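Local structure of phage-like element PBSX protein XepA (Bacillus subtilis, 6IA5) at the interface of chains A and B. The protein forms a pentamer, belongs to the lytic cassette of the PBSX prophage and may bind the cytoplasmic membrane, although it seems not to take part in host cell lysis. Residues are numbered along the deposited sequence; one frame, centred on the assembly and turned at random. Chains: chain A/B, Phage-like element PBSX protein XepA.

Contact 1: the interface of chains A and B. Residues chain A 233-236; chain B 229.
B:Arg229 lies against the backbone of A:Thr233 to A:Ala236, showing how an arginine can serve an interface through its aliphatic stem. CG of the arginine faces two carbonyl oxygens of the turn, standing 3.6 Å from A:Thr233 O and 3.5 Å from A:Asp234 O. Next along the stem, CD meets CA of A:Asp235 at 3.6 Å. The guanidinium nitrogen NE then passes 3.7 Å from CB of A:Ala236, while A:Asp235 O sits above one guanidinium face, towards its rim. A bend at chi3 (59°) turns the chain here, after the methylenes have run along the carbonyls. Water 1 adds a polar link between backbones, lying 2.6 Å from A:Thr233 O and 3.0 Å from B:Arg229 N. The carboxylate of A:Asp235 is not in contact with the arginine, its OD1 being 6.5 Å from NE, so any attraction would act at longer range. The helical backbone angles of A:Thr233 and A:Asp234 probably help to turn their carbonyls towards chain B, and the backbone of A:Ala236 is in the left-handed helical region (phi 62°). In the fold, the A segment joins strands 230-232 and 238-239, whereas B:Arg229 belongs to the turn between strands 225-227 and 230-232.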
# COMPACT_ATOMS: atom_id res chain seq x y z
N THR A 233 -36.68 -1.74 25.52
CA THR A 233 -36.71 -2.78 24.50
C THR A 233 -38.01 -3.60 24.57
O THR A 233 -38.48 -4.06 23.53
CB THR A 233 -35.47 -3.70 24.53
OG1 THR A 233 -35.54 -4.48 25.73
CG2 THR A 233 -34.16 -2.95 24.43
N ASP A 234 -38.56 -3.85 25.77
CA ASP A 234 -39.66 -4.81 25.86
C ASP A 234 -40.98 -4.26 25.30
O ASP A 234 -41.74 -5.04 24.74
CB ASP A 234 -39.83 -5.45 27.24
CG ASP A 234 -40.09 -4.46 28.36
OD1 ASP A 234 -40.26 -3.26 28.05
OD2 ASP A 234 -40.14 -4.89 29.52
N ASP A 235 -41.23 -2.94 25.44
CA ASP A 235 -42.54 -2.41 25.09
C ASP A 235 -42.44 -1.08 24.35
O ASP A 235 -43.47 -0.44 24.11
CB ASP A 235 -43.42 -2.25 26.34
CG ASP A 235 -42.85 -1.29 27.38
OD1 ASP A 235 -41.87 -0.56 27.04
OD2 ASP A 235 -43.35 -1.28 28.51
N ALA A 236 -41.23 -0.63 24.01
CA ALA A 236 -41.02 0.60 23.26
C ALA A 236 -41.54 1.85 23.99
O ALA A 236 -41.78 2.86 23.36
CB ALA A 236 -41.58 0.46 21.86
N ARG B 229 -38.48 -6.60 20.63
CA ARG B 229 -39.61 -6.53 19.74
C ARG B 229 -39.12 -6.67 18.30
O ARG B 229 -38.08 -6.09 17.94
CB ARG B 229 -40.36 -5.21 19.96
CG ARG B 229 -41.10 -5.21 21.30
CD ARG B 229 -41.49 -3.93 21.96
NE ARG B 229 -42.35 -3.12 21.13
CZ ARG B 229 -43.65 -3.32 20.98
NH1 ARG B 229 -44.20 -4.44 21.43
NH2 ARG B 229 -44.38 -2.40 20.36
O HOH W 1 -37.08 -4.10 21.37

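Contact 2: the interface of chains A and B. Residues chain A 153-156; chain B 156-157, 159.
The amide of A:Gln155 and the carboxylate of B:Asp157 run alongside each other in the same direction, with their planes turned 66° apart. Both residues belong to an intersubunit parallel beta pairing, A:Gln155 opposite B:Asp157 and A:Leu154 opposite B:Ile156, in which strand 154-158 of one copy pairs with the same strand of the next. NE2 of the amide is modelled 2.6 Å from OD1 of the carboxylate, but no N-H of the amide is directed at it, so the pair is not counted as a hydrogen bond and its exact geometry is doubtful. A bend at chi2 (-92°) brings the glutamine amide alongside the aspartate. On the same side of the paired strands, CB of A:Pro153 packs 3.8 Å from CB of B:Asp157.

Backbone bonds set the register. The amide N of B:Asp157 donates to A:Leu154 O at 2.8 Å, a nearly straight bond with the donor tilted 24° from the carbonyl plane. From A:Ile156 N a weak bond of 3.3 Å returns to B:Asp157 O. The main chain of B:Asp157 thus engages positions on either side of A:Gln155, the usual pattern of parallel strands, and the two copies are offset by two residues. On the opposite side, A:Ile156 and B:Ile156 cross obliquely. Their CG2 methyls meet at 3.7 Å, and CD1 of B:Ile156 reaches CG1 of A:Ile156 at 3.9 Å.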
# COMPACT_ATOMS: atom_id res chain seq x y z
N PRO A 153 3.78 6.69 -8.35
CA PRO A 153 3.05 5.89 -7.37
C PRO A 153 3.25 4.43 -7.75
O PRO A 153 3.37 4.10 -8.92
CB PRO A 153 1.59 6.31 -7.61
CG PRO A 153 1.70 7.72 -8.16
CD PRO A 153 2.94 7.69 -9.03
N LEU A 154 3.30 3.55 -6.75
CA LEU A 154 3.23 2.12 -7.00
C LEU A 154 1.76 1.74 -7.19
O LEU A 154 0.89 2.19 -6.46
CB LEU A 154 3.83 1.39 -5.80
CG LEU A 154 5.27 1.80 -5.47
CD1 LEU A 154 5.83 1.06 -4.27
CD2 LEU A 154 6.19 1.65 -6.69
N GLN A 155 1.50 0.88 -8.18
CA GLN A 155 0.23 0.18 -8.28
C GLN A 155 0.21 -0.92 -7.24
O GLN A 155 1.16 -1.71 -7.13
CB GLN A 155 0.11 -0.45 -9.67
CG GLN A 155 0.21 0.57 -10.79
CD GLN A 155 -1.18 1.03 -11.11
OE1 GLN A 155 -2.09 0.23 -11.28
NE2 GLN A 155 -1.35 2.34 -11.19
N ILE A 156 -0.87 -0.98 -6.46
CA ILE A 156 -0.98 -1.95 -5.39
C ILE A 156 -2.26 -2.75 -5.59
O ILE A 156 -3.18 -2.32 -6.26
CB ILE A 156 -0.88 -1.31 -3.98
CG1 ILE A 156 -1.99 -0.29 -3.71
CG2 ILE A 156 0.50 -0.76 -3.73
CD1 ILE A 156 -3.24 -0.91 -3.16
N ILE B 156 1.25 5.45 -3.27
CA ILE B 156 0.60 4.31 -3.90
C ILE B 156 -0.67 4.80 -4.57
O ILE B 156 -1.24 5.82 -4.19
CB ILE B 156 0.37 3.12 -2.93
CG1 ILE B 156 -0.57 3.46 -1.77
CG2 ILE B 156 1.69 2.54 -2.44
CD1 ILE B 156 -2.00 3.25 -2.11
N ASP B 157 -1.07 4.06 -5.61
CA ASP B 157 -2.28 4.35 -6.35
C ASP B 157 -2.99 3.02 -6.63
O ASP B 157 -2.46 1.92 -6.46
CB ASP B 157 -2.06 5.35 -7.49
CG ASP B 157 -2.24 4.77 -8.88
OD1 ASP B 157 -2.10 3.54 -9.02
OD2 ASP B 157 -2.58 5.54 -9.79
N ALA B 159 -5.74 0.61 -8.96
CA ALA B 159 -6.18 0.30 -10.31
C ALA B 159 -7.39 1.17 -10.68
O ALA B 159 -8.18 1.56 -9.82
CB ALA B 159 -6.47 -1.18 -10.41

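Contact 3: the interface of chains A and B. Residues chain A 9-10, 17, 19, 21, 29; chain B 6, 8.
B:Tyr6 and B:Phe8 dock against A:Phe29, A:Val19 and neighbouring prolines in a mainly apolar, aromatic interface that ties the N-terminal segment of one subunit to its neighbour in the pentamer. The two phenylalanines illustrate edge-to-face packing: their planes stand 82° apart with centroids separated by 5.0 Å, and B:Phe8 turns its CD1 edge over the centre of the A:Phe29 ring. At the end of the B:Phe8 ring, CZ touches CG2 of A:Val19 at 3.7 Å.

This methyl is shared by both aromatic residues of chain B, for it also lies 3.8 Å from CZ of B:Tyr6. With chi1 of A:Val19 at -60°, CG2 occupies the crowded position between backbone N and carbonyl carbon, and CG1 is turned towards B:Phe8. CB of A:Phe29 sits over one face of the tyrosine ring, offset towards its rim, while CB of A:Pro21 borders the ring at CD2 and CE2. Beyond the phenol, A:Pro9 crosses the tyrosine at about a right angle, its CB 3.4 Å from OH. The hydroxyl is also served by water 2, which lies in the ring plane 2.6 Å from B:Tyr6 OH and 2.8 Å from A:Pro9 O, linking the phenol to the neighbouring backbone. In the fold, B:Tyr6 and B:Phe8 lie in the N-terminal loop of chain B; B:Tyr6 packs beside A:Pro21 in strand 20-22 of chain A, and both aromatics pack against A:Phe29 in strand 28-35.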
# COMPACT_ATOMS: atom_id res chain seq x y z
N PRO A 9 37.35 -8.71 -24.00
CA PRO A 9 37.74 -7.72 -25.00
C PRO A 9 38.99 -6.98 -24.52
O PRO A 9 39.33 -7.01 -23.34
CB PRO A 9 36.53 -6.76 -25.04
CG PRO A 9 35.91 -6.89 -23.65
CD PRO A 9 36.09 -8.36 -23.32
N LEU A 10 39.65 -6.29 -25.46
CA LEU A 10 40.80 -5.46 -25.18
C LEU A 10 40.35 -4.02 -25.39
O LEU A 10 39.57 -3.76 -26.30
CB LEU A 10 41.93 -5.80 -26.16
CG LEU A 10 42.90 -6.95 -25.88
CD1 LEU A 10 42.37 -8.05 -24.97
CD2 LEU A 10 43.46 -7.53 -27.18
N GLY A 17 39.96 -6.77 -20.13
CA GLY A 17 39.11 -6.48 -18.97
C GLY A 17 37.82 -7.26 -19.07
O GLY A 17 37.37 -7.57 -20.18
N VAL A 19 34.76 -6.65 -19.20
CA VAL A 19 33.85 -5.54 -19.45
C VAL A 19 33.14 -5.79 -20.77
O VAL A 19 33.55 -6.63 -21.56
CB VAL A 19 34.55 -4.17 -19.45
CG1 VAL A 19 35.22 -3.88 -18.11
CG2 VAL A 19 35.55 -4.02 -20.61
N PRO A 21 31.55 -3.14 -24.01
CA PRO A 21 31.48 -1.76 -24.50
C PRO A 21 30.02 -1.32 -24.57
O PRO A 21 29.14 -2.17 -24.70
CB PRO A 21 32.07 -1.89 -25.93
CG PRO A 21 31.68 -3.30 -26.37
CD PRO A 21 31.72 -4.13 -25.10
N PHE A 29 32.73 1.58 -21.12
CA PHE A 29 32.86 0.19 -20.69
C PHE A 29 32.06 -0.03 -19.40
O PHE A 29 31.92 0.87 -18.59
CB PHE A 29 34.34 -0.15 -20.45
CG PHE A 29 35.03 0.84 -19.53
CD1 PHE A 29 34.97 0.71 -18.15
CD2 PHE A 29 35.65 1.96 -20.07
CE1 PHE A 29 35.54 1.67 -17.33
CE2 PHE A 29 36.26 2.90 -19.24
CZ PHE A 29 36.19 2.77 -17.87
N TYR B 6 36.75 2.03 -26.51
CA TYR B 6 36.90 2.59 -25.17
C TYR B 6 38.36 2.41 -24.74
O TYR B 6 39.06 1.52 -25.24
CB TYR B 6 35.94 1.92 -24.17
CG TYR B 6 36.19 0.44 -24.04
CD1 TYR B 6 37.15 -0.04 -23.16
CD2 TYR B 6 35.50 -0.48 -24.81
CE1 TYR B 6 37.39 -1.41 -23.04
CE2 TYR B 6 35.75 -1.84 -24.71
CZ TYR B 6 36.73 -2.30 -23.85
OH TYR B 6 36.98 -3.64 -23.74
N PHE B 8 40.64 2.29 -21.00
CA PHE B 8 40.66 2.38 -19.55
C PHE B 8 41.49 3.58 -19.12
O PHE B 8 42.61 3.76 -19.62
CB PHE B 8 41.19 1.09 -18.92
CG PHE B 8 40.34 -0.12 -19.18
CD1 PHE B 8 38.95 -0.04 -19.10
CD2 PHE B 8 40.92 -1.35 -19.49
CE1 PHE B 8 38.16 -1.16 -19.34
CE2 PHE B 8 40.12 -2.47 -19.71
CZ PHE B 8 38.75 -2.37 -19.64
O HOH W 2 38.93 -4.46 -22.23

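Measured between the centres of their C-alpha atoms, contacts 1 and 2 are about 50 Å apart, contacts 2 and 3 about 40 Å, and contacts 1 and 3 about 89 Å. The sum shows that they fall nearly on a line, with contact 2 in the middle. They share no residue or secondary-structure element: contact 3 uses the N-terminal region, contact 2 a central strand, and contact 1 turns late in the sequence. Neighbouring subunits therefore touch at widely spaced points along their length, which probably helps to keep the elongated chains aligned within the pentamer.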